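Local coordinates for histone acetyltransferase (Trypanosoma brucei brucei, PDB 6IF4), which probably transfers acetyl groups from acetyl-CoA to protein lysines as a MYST-family enzyme, and is represented by its presumed Tudor (Tudor-knot) domain, at residues M3-Y11 and A20-H28; T32-H40 and R50-R58. One frame throughout, in Å; residues are numbered along the deposited sequence.

Contact 1 (M3-Y11 and A20-H28)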
ATOM      1  N   MET B   3       2.365 -11.201  -2.490  1.00 48.72           N
ATOM      2  CA  MET B   3       1.074 -10.542  -2.597  1.00 46.24           C
ATOM      3  C   MET B   3       0.626 -10.006  -1.246  1.00 41.77           C
ATOM      4  O   MET B   3       1.014 -10.517  -0.191  1.00 46.47           O
ATOM      5  CB  MET B   3       0.009 -11.494  -3.140  1.00 51.34           C
ATOM      6  CG  MET B   3       0.028 -11.649  -4.645  1.00 59.83           C
ATOM      7  SD  MET B   3      -1.391 -12.578  -5.247  1.00 72.56           S
ATOM      8  CE  MET B   3      -2.732 -11.531  -4.690  1.00 64.55           C
ATOM      9  N   PHE B   4      -0.196  -8.966  -1.294  1.00 34.61           N
ATOM     10  CA  PHE B   4      -0.747  -8.345  -0.105  1.00 25.90           C
ATOM     11  C   PHE B   4      -2.269  -8.356  -0.185  1.00 26.62           C
ATOM     12  O   PHE B   4      -2.854  -8.380  -1.273  1.00 26.64           O
ATOM     13  CB  PHE B   4      -0.223  -6.916   0.056  1.00 23.32           C
ATOM     14  CG  PHE B   4       1.277  -6.796   0.006  1.00 22.98           C
ATOM     15  CD1 PHE B   4       2.042  -6.971   1.149  1.00 24.49           C
ATOM     16  CD2 PHE B   4       1.921  -6.485  -1.180  1.00 21.49           C
ATOM     17  CE1 PHE B   4       3.423  -6.850   1.104  1.00 23.11           C
ATOM     18  CE2 PHE B   4       3.297  -6.362  -1.231  1.00 24.08           C
ATOM     19  CZ  PHE B   4       4.050  -6.544  -0.087  1.00 20.55           C
ATOM     20  N   GLU B   5      -2.912  -8.312   0.982  1.00 24.44           N
ATOM     21  CA  GLU B   5      -4.359  -8.435   1.083  1.00 24.46           C
ATOM     22  C   GLU B   5      -4.954  -7.223   1.791  1.00 26.20           C
ATOM     23  O   GLU B   5      -4.269  -6.498   2.517  1.00 23.25           O
ATOM     24  CB  GLU B   5      -4.758  -9.720   1.824  1.00 25.66           C
ATOM     25  CG  GLU B   5      -3.861 -10.904   1.520  1.00 34.22           C
ATOM     26  CD  GLU B   5      -4.610 -12.222   1.517  1.00 50.97           C
ATOM     27  OE1 GLU B   5      -5.433 -12.440   0.604  1.00 60.60           O
ATOM     28  OE2 GLU B   5      -4.370 -13.046   2.426  1.00 59.65           O
ATOM     29  N   VAL B   6      -6.250  -7.004   1.553  1.00 19.07           N
ATOM     30  CA  VAL B   6      -6.964  -5.932   2.236  1.00 21.23           C
ATOM     31  C   VAL B   6      -6.926  -6.184   3.736  1.00 19.59           C
ATOM     32  O   VAL B   6      -7.155  -7.311   4.197  1.00 24.16           O
ATOM     33  CB  VAL B   6      -8.405  -5.839   1.711  1.00 28.03           C
ATOM     34  CG1 VAL B   6      -9.228  -4.878   2.557  1.00 26.11           C
ATOM     35  CG2 VAL B   6      -8.411  -5.410   0.249  1.00 22.77           C
ATOM     36  N   ARG B   7      -6.619  -5.132   4.500  1.00 25.18           N
ATOM     37  CA  ARG B   7      -6.488  -5.070   5.961  1.00 22.87           C
ATOM     38  C   ARG B   7      -5.118  -5.560   6.427  1.00 16.36           C
ATOM     39  O   ARG B   7      -4.849  -5.532   7.632  1.00 19.43           O
ATOM     40  CB  ARG B   7      -7.578  -5.846   6.721  1.00 17.28           C
ATOM     41  CG  ARG B   7      -9.016  -5.403   6.445  1.00 25.32           C
ATOM     42  CD  ARG B   7      -9.145  -3.897   6.226  1.00 29.06           C
ATOM     43  NE  ARG B   7      -8.669  -3.118   7.366  1.00 27.33           N
ATOM     44  CZ  ARG B   7      -8.672  -1.790   7.416  1.00 32.09           C
ATOM     45  NH1 ARG B   7      -9.131  -1.085   6.390  1.00 30.19           N
ATOM     46  NH2 ARG B   7      -8.215  -1.164   8.492  1.00 35.09           N
ATOM     47  N   GLN B   8      -4.247  -6.014   5.529  1.00 18.28           N
ATOM     48  CA  GLN B   8      -2.919  -6.450   5.938  1.00 15.84           C
ATOM     49  C   GLN B   8      -2.076  -5.267   6.398  1.00 29.50           C
ATOM     50  O   GLN B   8      -2.051  -4.212   5.759  1.00 14.40           O
ATOM     51  CB  GLN B   8      -2.219  -7.167   4.785  1.00 16.35           C
ATOM     52  CG  GLN B   8      -0.818  -7.657   5.111  1.00 16.07           C
ATOM     53  CD  GLN B   8      -0.255  -8.552   4.032  1.00 24.98           C
ATOM     54  OE1 GLN B   8      -0.946  -8.894   3.074  1.00 26.20           O
ATOM     55  NE2 GLN B   8       1.007  -8.936   4.180  1.00 24.36           N
ATOM     56  N   LYS B   9      -1.374  -5.449   7.512  1.00 15.36           N
ATOM     57  CA  LYS B   9      -0.413  -4.460   7.975  1.00 14.86           C
ATOM     58  C   LYS B   9       0.858  -4.551   7.142  1.00 19.86           C
ATOM     59  O   LYS B   9       1.406  -5.641   6.942  1.00 20.46           O
ATOM     60  CB  LYS B   9      -0.094  -4.673   9.452  1.00 21.77           C
ATOM     61  CG  LYS B   9      -1.311  -4.989  10.303  1.00 28.70           C
ATOM     62  CD  LYS B   9      -1.084  -4.594  11.745  1.00 28.31           C
ATOM     63  CE  LYS B   9      -2.402  -4.530  12.501  1.00 36.91           C
ATOM     64  NZ  LYS B   9      -3.355  -3.595  11.849  1.00 37.44           N
ATOM     65  N   VAL B  10       1.328  -3.404   6.655  1.00 17.22           N
ATOM     66  CA  VAL B  10       2.496  -3.329   5.788  1.00 13.71           C
ATOM     67  C   VAL B  10       3.323  -2.113   6.182  1.00 18.15           C
ATOM     68  O   VAL B  10       2.911  -1.281   6.992  1.00 19.63           O
ATOM     69  CB  VAL B  10       2.109  -3.232   4.296  1.00 16.00           C
ATOM     70  CG1 VAL B  10       1.327  -4.467   3.844  1.00 13.91           C
ATOM     71  CG2 VAL B  10       1.318  -1.959   4.045  1.00 17.00           C
ATOM     72  N   TYR B  11       4.516  -2.035   5.602  1.00 15.65           N
ATOM     73  CA  TYR B  11       5.290  -0.807   5.543  1.00 14.63           C
ATOM     74  C   TYR B  11       5.210  -0.277   4.121  1.00 16.70           C
ATOM     75  O   TYR B  11       5.351  -1.039   3.160  1.00 17.89           O
ATOM     76  CB  TYR B  11       6.752  -1.037   5.927  1.00 17.45           C
ATOM     77  CG  TYR B  11       6.990  -1.280   7.402  1.00 22.72           C
ATOM     78  CD1 TYR B  11       6.895  -0.244   8.322  1.00 16.59           C
ATOM     79  CD2 TYR B  11       7.320  -2.544   7.870  1.00 28.32           C
ATOM     80  CE1 TYR B  11       7.117  -0.464   9.671  1.00 17.88           C
ATOM     81  CE2 TYR B  11       7.543  -2.773   9.216  1.00 29.02           C
ATOM     82  CZ  TYR B  11       7.440  -1.731  10.111  1.00 22.50           C
ATOM     83  OH  TYR B  11       7.661  -1.960  11.451  1.00 30.95           O
ATOM     84  N   ALA B  20       4.587   2.748   8.737  1.00 19.53           N
ATOM     85  CA  ALA B  20       3.547   1.763   8.997  1.00 18.80           C
ATOM     86  C   ALA B  20       2.265   2.151   8.270  1.00 15.95           C
ATOM     87  O   ALA B  20       1.866   3.319   8.257  1.00 18.30           O
ATOM     88  CB  ALA B  20       3.288   1.643  10.498  1.00 14.21           C
ATOM     89  N   ALA B  21       1.626   1.166   7.645  1.00 13.30           N
ATOM     90  CA  ALA B  21       0.439   1.420   6.846  1.00 15.88           C
ATOM     91  C   ALA B  21      -0.452   0.185   6.861  1.00 15.66           C
ATOM     92  O   ALA B  21      -0.096  -0.864   7.403  1.00 19.48           O
ATOM     93  CB  ALA B  21       0.818   1.817   5.414  1.00 16.99           C
ATOM     94  N   ILE B  22      -1.621   0.323   6.240  1.00 16.21           N
ATOM     95  CA  ILE B  22      -2.581  -0.760   6.086  1.00 14.04           C
ATOM     96  C   ILE B  22      -3.136  -0.664   4.673  1.00 14.60           C
ATOM     97  O   ILE B  22      -3.250   0.424   4.104  1.00 16.53           O
ATOM     98  CB  ILE B  22      -3.724  -0.691   7.133  1.00 25.84           C
ATOM     99  CG1 ILE B  22      -3.183  -0.825   8.556  1.00 40.75           C
ATOM    100  CG2 ILE B  22      -4.775  -1.767   6.884  1.00 25.74           C
ATOM    101  CD1 ILE B  22      -4.188  -0.443   9.625  1.00 44.69           C
ATOM    102  N   ILE B  23      -3.457  -1.811   4.093  1.00 20.32           N
ATOM    103  CA  ILE B  23      -4.008  -1.853   2.747  1.00 22.80           C
ATOM    104  C   ILE B  23      -5.524  -1.740   2.831  1.00 24.10           C
ATOM    105  O   ILE B  23      -6.189  -2.576   3.452  1.00 22.50           O
ATOM    106  CB  ILE B  23      -3.563  -3.119   2.014  1.00 22.41           C
ATOM    107  CG1 ILE B  23      -2.092  -2.932   1.648  1.00 22.85           C
ATOM    108  CG2 ILE B  23      -4.404  -3.356   0.772  1.00 13.56           C
ATOM    109  CD1 ILE B  23      -1.482  -4.088   1.046  1.00 24.17           C
ATOM    110  N   GLN B  24      -6.068  -0.700   2.203  1.00 22.16           N
ATOM    111  CA  GLN B  24      -7.501  -0.453   2.229  1.00 15.20           C
ATOM    112  C   GLN B  24      -8.233  -1.140   1.098  1.00 14.40           C
ATOM    113  O   GLN B  24      -9.380  -1.565   1.280  1.00 23.78           O
ATOM    114  CB  GLN B  24      -7.781   1.046   2.112  1.00 25.82           C
ATOM    115  CG  GLN B  24      -7.414   1.881   3.317  1.00 38.53           C
ATOM    116  CD  GLN B  24      -8.406   3.004   3.541  1.00 42.79           C
ATOM    117  OE1 GLN B  24      -8.552   3.513   4.657  1.00 46.53           O
ATOM    118  NE2 GLN B  24      -9.120   3.377   2.483  1.00 40.74           N
ATOM    119  N   GLU B  25      -7.582  -1.284  -0.052  1.00 19.03           N
ATOM    120  CA  GLU B  25      -8.222  -1.802  -1.247  1.00 21.51           C
ATOM    121  C   GLU B  25      -7.158  -2.423  -2.133  1.00 20.91           C
ATOM    122  O   GLU B  25      -5.986  -2.043  -2.082  1.00 14.02           O
ATOM    123  CB  GLU B  25      -8.954  -0.703  -2.036  1.00 21.60           C
ATOM    124  CG  GLU B  25     -10.143  -0.074  -1.340  1.00 25.71           C
ATOM    125  CD  GLU B  25     -11.315  -1.024  -1.209  1.00 34.27           C
ATOM    126  OE1 GLU B  25     -11.362  -2.020  -1.960  1.00 37.93           O
ATOM    127  OE2 GLU B  25     -12.190  -0.772  -0.354  1.00 40.05           O
ATOM    128  N   VAL B  26      -7.580  -3.392  -2.935  1.00 22.88           N
ATOM    129  CA  VAL B  26      -6.743  -4.002  -3.956  1.00 21.65           C
ATOM    130  C   VAL B  26      -7.473  -3.866  -5.283  1.00 28.36           C
ATOM    131  O   VAL B  26      -8.697  -4.032  -5.345  1.00 32.63           O
ATOM    132  CB  VAL B  26      -6.440  -5.480  -3.633  1.00 21.41           C
ATOM    133  CG1 VAL B  26      -5.683  -6.142  -4.774  1.00 31.09           C
ATOM    134  CG2 VAL B  26      -5.652  -5.587  -2.336  1.00 19.48           C
ATOM    135  N   ALA B  27      -6.728  -3.562  -6.342  1.00 24.03           N
ATOM    136  CA  ALA B  27      -7.326  -3.426  -7.658  1.00 18.19           C
ATOM    137  C   ALA B  27      -6.312  -3.845  -8.709  1.00 24.96           C
ATOM    138  O   ALA B  27      -5.114  -3.578  -8.574  1.00 26.81           O
ATOM    139  CB  ALA B  27      -7.789  -1.989  -7.924  1.00 22.95           C
ATOM    140  N   HIS B  28      -6.805  -4.539  -9.723  1.00 24.17           N
ATOM    141  CA  HIS B  28      -5.952  -4.984 -10.844  1.00 29.09           C
ATOM    142  C   HIS B  28      -5.936  -3.884 -11.910  1.00 36.55           C
ATOM    143  O   HIS B  28      -6.985  -3.483 -12.309  1.00 47.98           O
ATOM    144  CB  HIS B  28      -6.466  -6.309 -11.433  1.00 39.84           C
ATOM    145  CG  HIS B  28      -6.877  -7.349 -10.450  1.00 59.56           C
ATOM    146  ND1 HIS B  28      -6.227  -8.560 -10.357  1.00 63.31           N
ATOM    147  CD2 HIS B  28      -7.872  -7.390  -9.533  1.00 63.80           C
ATOM    148  CE1 HIS B  28      -6.776  -9.282  -9.405  1.00 63.30           C
ATOM    149  NE2 HIS B  28      -7.779  -8.600  -8.897  1.00 63.16           N
TER
HETATM  150  O   HOH W   1     -10.537  -1.653   3.768  1.00 20.78           O

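Contact 2 (T32-H40 and R50-R58)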
ATOM      1  N   THR B  32      -1.717  -3.535 -17.529  1.00 72.10           N
ATOM      2  CA  THR B  32      -0.497  -4.312 -17.329  1.00 76.35           C
ATOM      3  C   THR B  32      -0.710  -5.494 -16.384  1.00 75.01           C
ATOM      4  O   THR B  32       0.262  -6.137 -15.975  1.00 74.06           O
ATOM      5  CB  THR B  32       0.671  -3.415 -16.870  1.00 76.77           C
ATOM      6  OG1 THR B  32       1.778  -4.242 -16.490  1.00 81.18           O
ATOM      7  CG2 THR B  32       0.292  -2.552 -15.728  1.00 66.65           C
ATOM      8  N   GLY B  33      -1.954  -5.760 -15.981  1.00 66.57           N
ATOM      9  CA  GLY B  33      -2.294  -6.831 -15.054  1.00 65.86           C
ATOM     10  C   GLY B  33      -1.792  -6.675 -13.627  1.00 65.38           C
ATOM     11  O   GLY B  33      -2.236  -7.388 -12.724  1.00 62.72           O
ATOM     12  N   GLN B  34      -0.887  -5.733 -13.390  1.00 60.85           N
ATOM     13  CA  GLN B  34      -0.287  -5.527 -12.059  1.00 40.64           C
ATOM     14  C   GLN B  34      -1.341  -5.197 -10.989  1.00 32.59           C
ATOM     15  O   GLN B  34      -2.280  -4.538 -11.279  1.00 32.27           O
ATOM     16  CB  GLN B  34       0.724  -4.397 -12.206  1.00 40.15           C
ATOM     17  CG  GLN B  34       0.972  -3.581 -10.966  1.00 38.65           C
ATOM     18  CD  GLN B  34       2.291  -2.855 -11.007  1.00 40.55           C
ATOM     19  OE1 GLN B  34       2.414  -1.786 -11.570  1.00 43.24           O
ATOM     20  NE2 GLN B  34       3.276  -3.411 -10.339  1.00 43.82           N
ATOM     21  N   LEU B  35      -1.156  -5.735  -9.792  1.00 29.75           N
ATOM     22  CA  LEU B  35      -2.008  -5.398  -8.636  1.00 24.52           C
ATOM     23  C   LEU B  35      -1.519  -4.065  -8.064  1.00 21.30           C
ATOM     24  O   LEU B  35      -0.339  -3.903  -7.953  1.00 23.94           O
ATOM     25  CB  LEU B  35      -1.888  -6.495  -7.592  1.00 30.62           C
ATOM     26  CG  LEU B  35      -2.689  -7.750  -7.891  1.00 42.97           C
ATOM     27  CD1 LEU B  35      -2.489  -8.806  -6.836  1.00 46.73           C
ATOM     28  CD2 LEU B  35      -4.140  -7.434  -8.019  1.00 45.08           C
ATOM     29  N   LEU B  36      -2.449  -3.170  -7.776  1.00 15.72           N
ATOM     30  CA  LEU B  36      -2.173  -1.891  -7.092  1.00 13.55           C
ATOM     31  C   LEU B  36      -2.966  -1.889  -5.782  1.00 19.55           C
ATOM     32  O   LEU B  36      -4.054  -2.398  -5.738  1.00 17.38           O
ATOM     33  CB  LEU B  36      -2.531  -0.697  -7.963  1.00 27.95           C
ATOM     34  CG  LEU B  36      -1.774  -0.619  -9.275  1.00 21.16           C
ATOM     35  CD1 LEU B  36      -2.224   0.561 -10.095  1.00 21.40           C
ATOM     36  CD2 LEU B  36      -0.302  -0.589  -9.030  1.00 16.75           C
ATOM     37  N   TYR B  37      -2.375  -1.283  -4.781  1.00 15.18           N
ATOM     38  CA  TYR B  37      -2.910  -1.294  -3.430  1.00 16.30           C
ATOM     39  C   TYR B  37      -3.164   0.133  -2.976  1.00 19.34           C
ATOM     40  O   TYR B  37      -2.288   0.993  -3.100  1.00 19.44           O
ATOM     41  CB  TYR B  37      -1.940  -1.998  -2.477  1.00 15.72           C
ATOM     42  CG  TYR B  37      -1.476  -3.349  -2.982  1.00 14.90           C
ATOM     43  CD1 TYR B  37      -2.213  -4.498  -2.728  1.00 14.06           C
ATOM     44  CD2 TYR B  37      -0.308  -3.472  -3.728  1.00 23.52           C
ATOM     45  CE1 TYR B  37      -1.800  -5.729  -3.192  1.00 16.22           C
ATOM     46  CE2 TYR B  37       0.113  -4.701  -4.197  1.00 21.21           C
ATOM     47  CZ  TYR B  37      -0.636  -5.827  -3.925  1.00 18.17           C
ATOM     48  OH  TYR B  37      -0.225  -7.053  -4.389  1.00 20.18           O
ATOM     49  N   TYR B  38      -4.362   0.378  -2.454  1.00 16.27           N
ATOM     50  CA  TYR B  38      -4.695   1.665  -1.861  1.00 11.55           C
ATOM     51  C   TYR B  38      -4.316   1.581  -0.391  1.00 21.46           C
ATOM     52  O   TYR B  38      -4.985   0.901   0.392  1.00 22.33           O
ATOM     53  CB  TYR B  38      -6.178   1.984  -2.030  1.00 16.29           C
ATOM     54  CG  TYR B  38      -6.515   3.430  -1.761  1.00 17.42           C
ATOM     55  CD1 TYR B  38      -5.985   4.442  -2.550  1.00 19.92           C
ATOM     56  CD2 TYR B  38      -7.357   3.786  -0.716  1.00 18.67           C
ATOM     57  CE1 TYR B  38      -6.289   5.769  -2.309  1.00 21.41           C
ATOM     58  CE2 TYR B  38      -7.666   5.109  -0.467  1.00 17.87           C
ATOM     59  CZ  TYR B  38      -7.128   6.096  -1.267  1.00 20.15           C
ATOM     60  OH  TYR B  38      -7.431   7.416  -1.023  1.00 24.64           O
ATOM     61  N   VAL B  39      -3.238   2.258  -0.020  1.00 15.85           N
ATOM     62  CA  VAL B  39      -2.675   2.134   1.316  1.00 23.06           C
ATOM     63  C   VAL B  39      -3.089   3.339   2.140  1.00 22.45           C
ATOM     64  O   VAL B  39      -3.228   4.455   1.622  1.00 20.36           O
ATOM     65  CB  VAL B  39      -1.140   1.981   1.268  1.00 22.03           C
ATOM     66  CG1 VAL B  39      -0.736   1.014   0.160  1.00 15.63           C
ATOM     67  CG2 VAL B  39      -0.452   3.325   1.088  1.00 36.54           C
ATOM     68  N   HIS B  40      -3.332   3.104   3.422  1.00 17.57           N
ATOM     69  CA  HIS B  40      -3.546   4.167   4.389  1.00 17.50           C
ATOM     70  C   HIS B  40      -2.388   4.159   5.374  1.00 22.91           C
ATOM     71  O   HIS B  40      -2.085   3.119   5.970  1.00 15.66           O
ATOM     72  CB  HIS B  40      -4.878   3.991   5.125  1.00 16.01           C
ATOM     73  CG  HIS B  40      -5.031   4.888   6.314  1.00 17.11           C
ATOM     74  ND1 HIS B  40      -5.133   6.258   6.203  1.00 13.31           N
ATOM     75  CD2 HIS B  40      -5.103   4.613   7.638  1.00 22.94           C
ATOM     76  CE1 HIS B  40      -5.254   6.790   7.406  1.00 18.77           C
ATOM     77  NE2 HIS B  40      -5.240   5.813   8.295  1.00 16.72           N
ATOM     78  N   ARG B  50      -2.925   6.644  -0.735  1.00 18.43           N
ATOM     79  CA  ARG B  50      -2.574   6.613  -2.161  1.00 22.79           C
ATOM     80  C   ARG B  50      -2.474   5.200  -2.712  1.00 20.58           C
ATOM     81  O   ARG B  50      -2.379   4.281  -1.985  1.00 12.97           O
ATOM     82  CB  ARG B  50      -1.222   7.272  -2.413  1.00 18.85           C
ATOM     83  CG  ARG B  50      -0.102   6.824  -1.514  1.00 40.58           C
ATOM     84  CD  ARG B  50       1.037   7.818  -1.657  1.00 38.31           C
ATOM     85  NE  ARG B  50       0.709   8.931  -0.804  1.00 47.83           N
ATOM     86  CZ  ARG B  50       1.117  10.169  -0.922  1.00 55.88           C
ATOM     87  NH1 ARG B  50       1.896  10.537  -1.910  1.00 45.85           N
ATOM     88  NH2 ARG B  50       0.736  11.054  -0.038  1.00 68.98           N
ATOM     89  N   TRP B  51      -2.551   5.145  -4.021  1.00 19.67           N
ATOM     90  CA  TRP B  51      -2.368   3.889  -4.733  1.00 16.03           C
ATOM     91  C   TRP B  51      -0.879   3.637  -4.941  1.00 19.63           C
ATOM     92  O   TRP B  51      -0.152   4.524  -5.399  1.00 19.95           O
ATOM     93  CB  TRP B  51      -3.093   3.923  -6.076  1.00 15.13           C
ATOM     94  CG  TRP B  51      -4.582   3.883  -5.955  1.00 21.32           C
ATOM     95  CD1 TRP B  51      -5.432   4.949  -5.977  1.00 17.36           C
ATOM     96  CD2 TRP B  51      -5.399   2.719  -5.793  1.00 15.98           C
ATOM     97  NE1 TRP B  51      -6.728   4.520  -5.839  1.00 16.49           N
ATOM     98  CE2 TRP B  51      -6.737   3.154  -5.724  1.00 15.51           C
ATOM     99  CE3 TRP B  51      -5.130   1.348  -5.699  1.00 19.93           C
ATOM    100  CZ2 TRP B  51      -7.803   2.272  -5.566  1.00 17.41           C
ATOM    101  CZ3 TRP B  51      -6.190   0.474  -5.541  1.00 23.63           C
ATOM    102  CH2 TRP B  51      -7.509   0.939  -5.474  1.00 17.30           C
ATOM    103  N   LEU B  52      -0.422   2.435  -4.607  1.00 19.36           N
ATOM    104  CA  LEU B  52       0.987   2.095  -4.753  1.00 19.92           C
ATOM    105  C   LEU B  52       1.135   0.712  -5.333  1.00 17.70           C
ATOM    106  O   LEU B  52       0.286  -0.168  -5.105  1.00 18.80           O
ATOM    107  CB  LEU B  52       1.726   2.161  -3.406  1.00 16.15           C
ATOM    108  CG  LEU B  52       1.782   3.525  -2.721  1.00 23.77           C
ATOM    109  CD1 LEU B  52       2.348   3.396  -1.314  1.00 13.99           C
ATOM    110  CD2 LEU B  52       2.602   4.500  -3.552  1.00 18.37           C
ATOM    111  N   PRO B  53       2.193   0.457  -6.104  1.00 15.70           N
ATOM    112  CA  PRO B  53       2.506  -0.898  -6.540  1.00 13.80           C
ATOM    113  C   PRO B  53       3.156  -1.689  -5.409  1.00 16.39           C
ATOM    114  O   PRO B  53       3.548  -1.145  -4.375  1.00 16.12           O
ATOM    115  CB  PRO B  53       3.479  -0.680  -7.698  1.00 22.26           C
ATOM    116  CG  PRO B  53       4.189   0.578  -7.324  1.00 16.01           C
ATOM    117  CD  PRO B  53       3.167   1.440  -6.623  1.00 14.37           C
ATOM    118  N   GLY B  54       3.262  -3.001  -5.626  1.00 21.61           N
ATOM    119  CA  GLY B  54       3.864  -3.858  -4.618  1.00 22.71           C
ATOM    120  C   GLY B  54       5.310  -3.511  -4.319  1.00 17.77           C
ATOM    121  O   GLY B  54       5.796  -3.767  -3.214  1.00 15.56           O
ATOM    122  N   SER B  55       6.013  -2.913  -5.290  1.00 15.38           N
ATOM    123  CA  SER B  55       7.419  -2.560  -5.106  1.00 21.59           C
ATOM    124  C   SER B  55       7.624  -1.504  -4.030  1.00 20.46           C
ATOM    125  O   SER B  55       8.757  -1.306  -3.581  1.00 17.40           O
ATOM    126  CB  SER B  55       8.020  -2.076  -6.429  1.00 23.36           C
ATOM    127  OG  SER B  55       7.186  -1.117  -7.051  1.00 19.53           O
ATOM    128  N   ALA B  56       6.564  -0.811  -3.620  1.00 14.28           N
ATOM    129  CA  ALA B  56       6.651   0.197  -2.575  1.00 19.30           C
ATOM    130  C   ALA B  56       6.277  -0.340  -1.200  1.00 20.69           C
ATOM    131  O   ALA B  56       6.288   0.424  -0.230  1.00 15.78           O
ATOM    132  CB  ALA B  56       5.756   1.393  -2.918  1.00 17.13           C
ATOM    133  N   LEU B  57       5.968  -1.630  -1.089  1.00 15.34           N
ATOM    134  CA  LEU B  57       5.426  -2.199   0.135  1.00 16.57           C
ATOM    135  C   LEU B  57       6.347  -3.271   0.704  1.00 17.78           C
ATOM    136  O   LEU B  57       7.110  -3.920  -0.015  1.00 14.78           O
ATOM    137  CB  LEU B  57       4.035  -2.810  -0.102  1.00 18.15           C
ATOM    138  CG  LEU B  57       2.954  -1.906  -0.694  1.00 18.87           C
ATOM    139  CD1 LEU B  57       1.647  -2.671  -0.831  1.00 13.12           C
ATOM    140  CD2 LEU B  57       2.763  -0.669   0.162  1.00 18.30           C
ATOM    141  N   ARG B  58       6.233  -3.461   2.016  1.00 17.00           N
ATOM    142  CA  ARG B  58       6.908  -4.520   2.744  1.00 15.79           C
ATOM    143  C   ARG B  58       5.927  -5.098   3.750  1.00 24.46           C
ATOM    144  O   ARG B  58       5.076  -4.383   4.279  1.00 15.74           O
ATOM    145  CB  ARG B  58       8.146  -4.015   3.505  1.00 21.85           C
ATOM    146  CG  ARG B  58       9.304  -3.563   2.650  1.00 25.62           C
ATOM    147  CD  ARG B  58      10.584  -3.510   3.473  1.00 28.20           C
ATOM    148  NE  ARG B  58      10.502  -2.589   4.605  1.00 30.08           N
ATOM    149  CZ  ARG B  58      10.433  -2.966   5.880  1.00 28.49           C
ATOM    150  NH1 ARG B  58      10.419  -4.253   6.199  1.00 39.97           N
ATOM    151  NH2 ARG B  58      10.374  -2.053   6.839  1.00 26.89           N
TER
HETATM  152  O   HOH W   2       2.218  -4.412  -7.604  1.00 22.48           O

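Contact 1 (M3-Y11 and A20-H28)
The guanidinium of Arg-7 lies across Ile-22, whose CG2 sits over one face, offset toward the rim, 3.8 Å from Arg-7 NH2. At the edge of the same group, in its plane, a water accepts from NH1 and donates to the carbonyl of Gln-24. Bends at chi2 and chi3 (-35° and -58°) fold the arginine back over the strand although its CB points away. The closest apolar touch is made by Phe-4 CB, 3.3 Å from Ile-23 CD1, with the Phe-4 ring itself lying obliquely to that methyl. Val-10 CG1 reaches Ile-23 CD1 at 4.0 Å, the two side chains crossing at about a right angle. Farther along, Val-6 CG2 meets Val-26 CG2 at 3.8 Å.

Backbone bonds fix the register. Arg-7 N donates almost straight to Ile-23 O (2.8 Å), in the carbonyl plane, and Ile-23 N returns a longer bond to Gln-8 O. Val-10 and Ala-21 then form a hydrogen-bonded antiparallel pair, with Arg-60 side-chain nitrogens also bonding both carbonyls. Within 3-11, Glu-5 N donates to Gln-8 OE1 (2.9 Å), bracing the type II turn from Glu-5 to Gln-8.

Strand 20-28 has a classic beta bulge where Gln-24 and Glu-25 both face Tyr-38. Loop 3-8, through its turn, thus lies against strand 20-28 ahead of the antiparallel hairpin 9-13/18-28, whose short strand axes here run at 128°, consistent with the SH3-like barrel of Tudor-knot domains.

Contact 2 (T32-H40 and R50-R58)
Two leucines of 50-58 pack against the inward-facing side chains of strand 35-40. Leu-57 divides its methyls: Leu-57 CD1 lies 3.6 Å from Tyr-37 CD2, and CD2 slides past Val-39 to reach Val-39 CG1 at 3.9 Å. Leu-52 crosses Val-39 at about a right angle, bringing Leu-52 CD1 to 3.7 Å from Val-39 CG2. The edge of the Tyr-37 ring faces the start of the 3-10 segment 54-56, with Gly-54 N in the ring plane.

On the other side of the sheet, Tyr-38 comes over the indole of Trp-51. Tyr-38 CB sits 3.6 Å from the centroid of the Trp-51 six-membered ring and only 2° off its normal, a CH-pi contact. Tyr-38 CD1 lies over the indole face, 3.4 Å from Trp-51 NE1, while the two ring planes are inclined at 47°, neither stacked nor edge-to-face. With CG anti to the backbone N (chi1 -165°), Tyr-38 extends over the indole, whose edge meets the Leu-36 carbonyl. Leu-36 CD2 adds a touch on Pro-53 CB (4.0 Å).

Between these faces runs the polar ladder. Tyr-37 and Leu-52 exchange two backbone bonds, Leu-52 N to Tyr-37 O being 2.8 Å, and Val-39 and Arg-50 exchange two more. At the Leu-35 end a water donates to Leu-35 O and accepts from Gly-54 N; at the other end Arg-50 NE bonds to the Met-48 carbonyl.

Strand 50-53 is an outer strand of the sheet; strand 35-41 lies between it and 18-28. Phe-4 meets Tyr-37 edge-to-face and also touches Leu-57, and Ala-12 of strand 9-13 touches both leucines.

Overall arrangement
Contact 1 and contact 2 follow in series along the chain, the first closing before the second opens, and their centres lie about 8 Å apart. Each belongs to a hairpin of one antiparallel sheet ordered 50-53, 35-41, 18-28, 9-13, 57-59. They join along two strand boundaries, among other links through Gln-24 N, 2.6 Å from Tyr-38 O, between 18-28 and 35-41, and through Tyr-11 N, 2.8 Å from Arg-58 O, where the last strand returns beside the first. Both distances indicate probable hydrogen bonds. The 3-10 segment 54-56 carries the chain between the outermost strands, an arrangement consistent with a small SH3-like barrel forming this presumed Tudor domain.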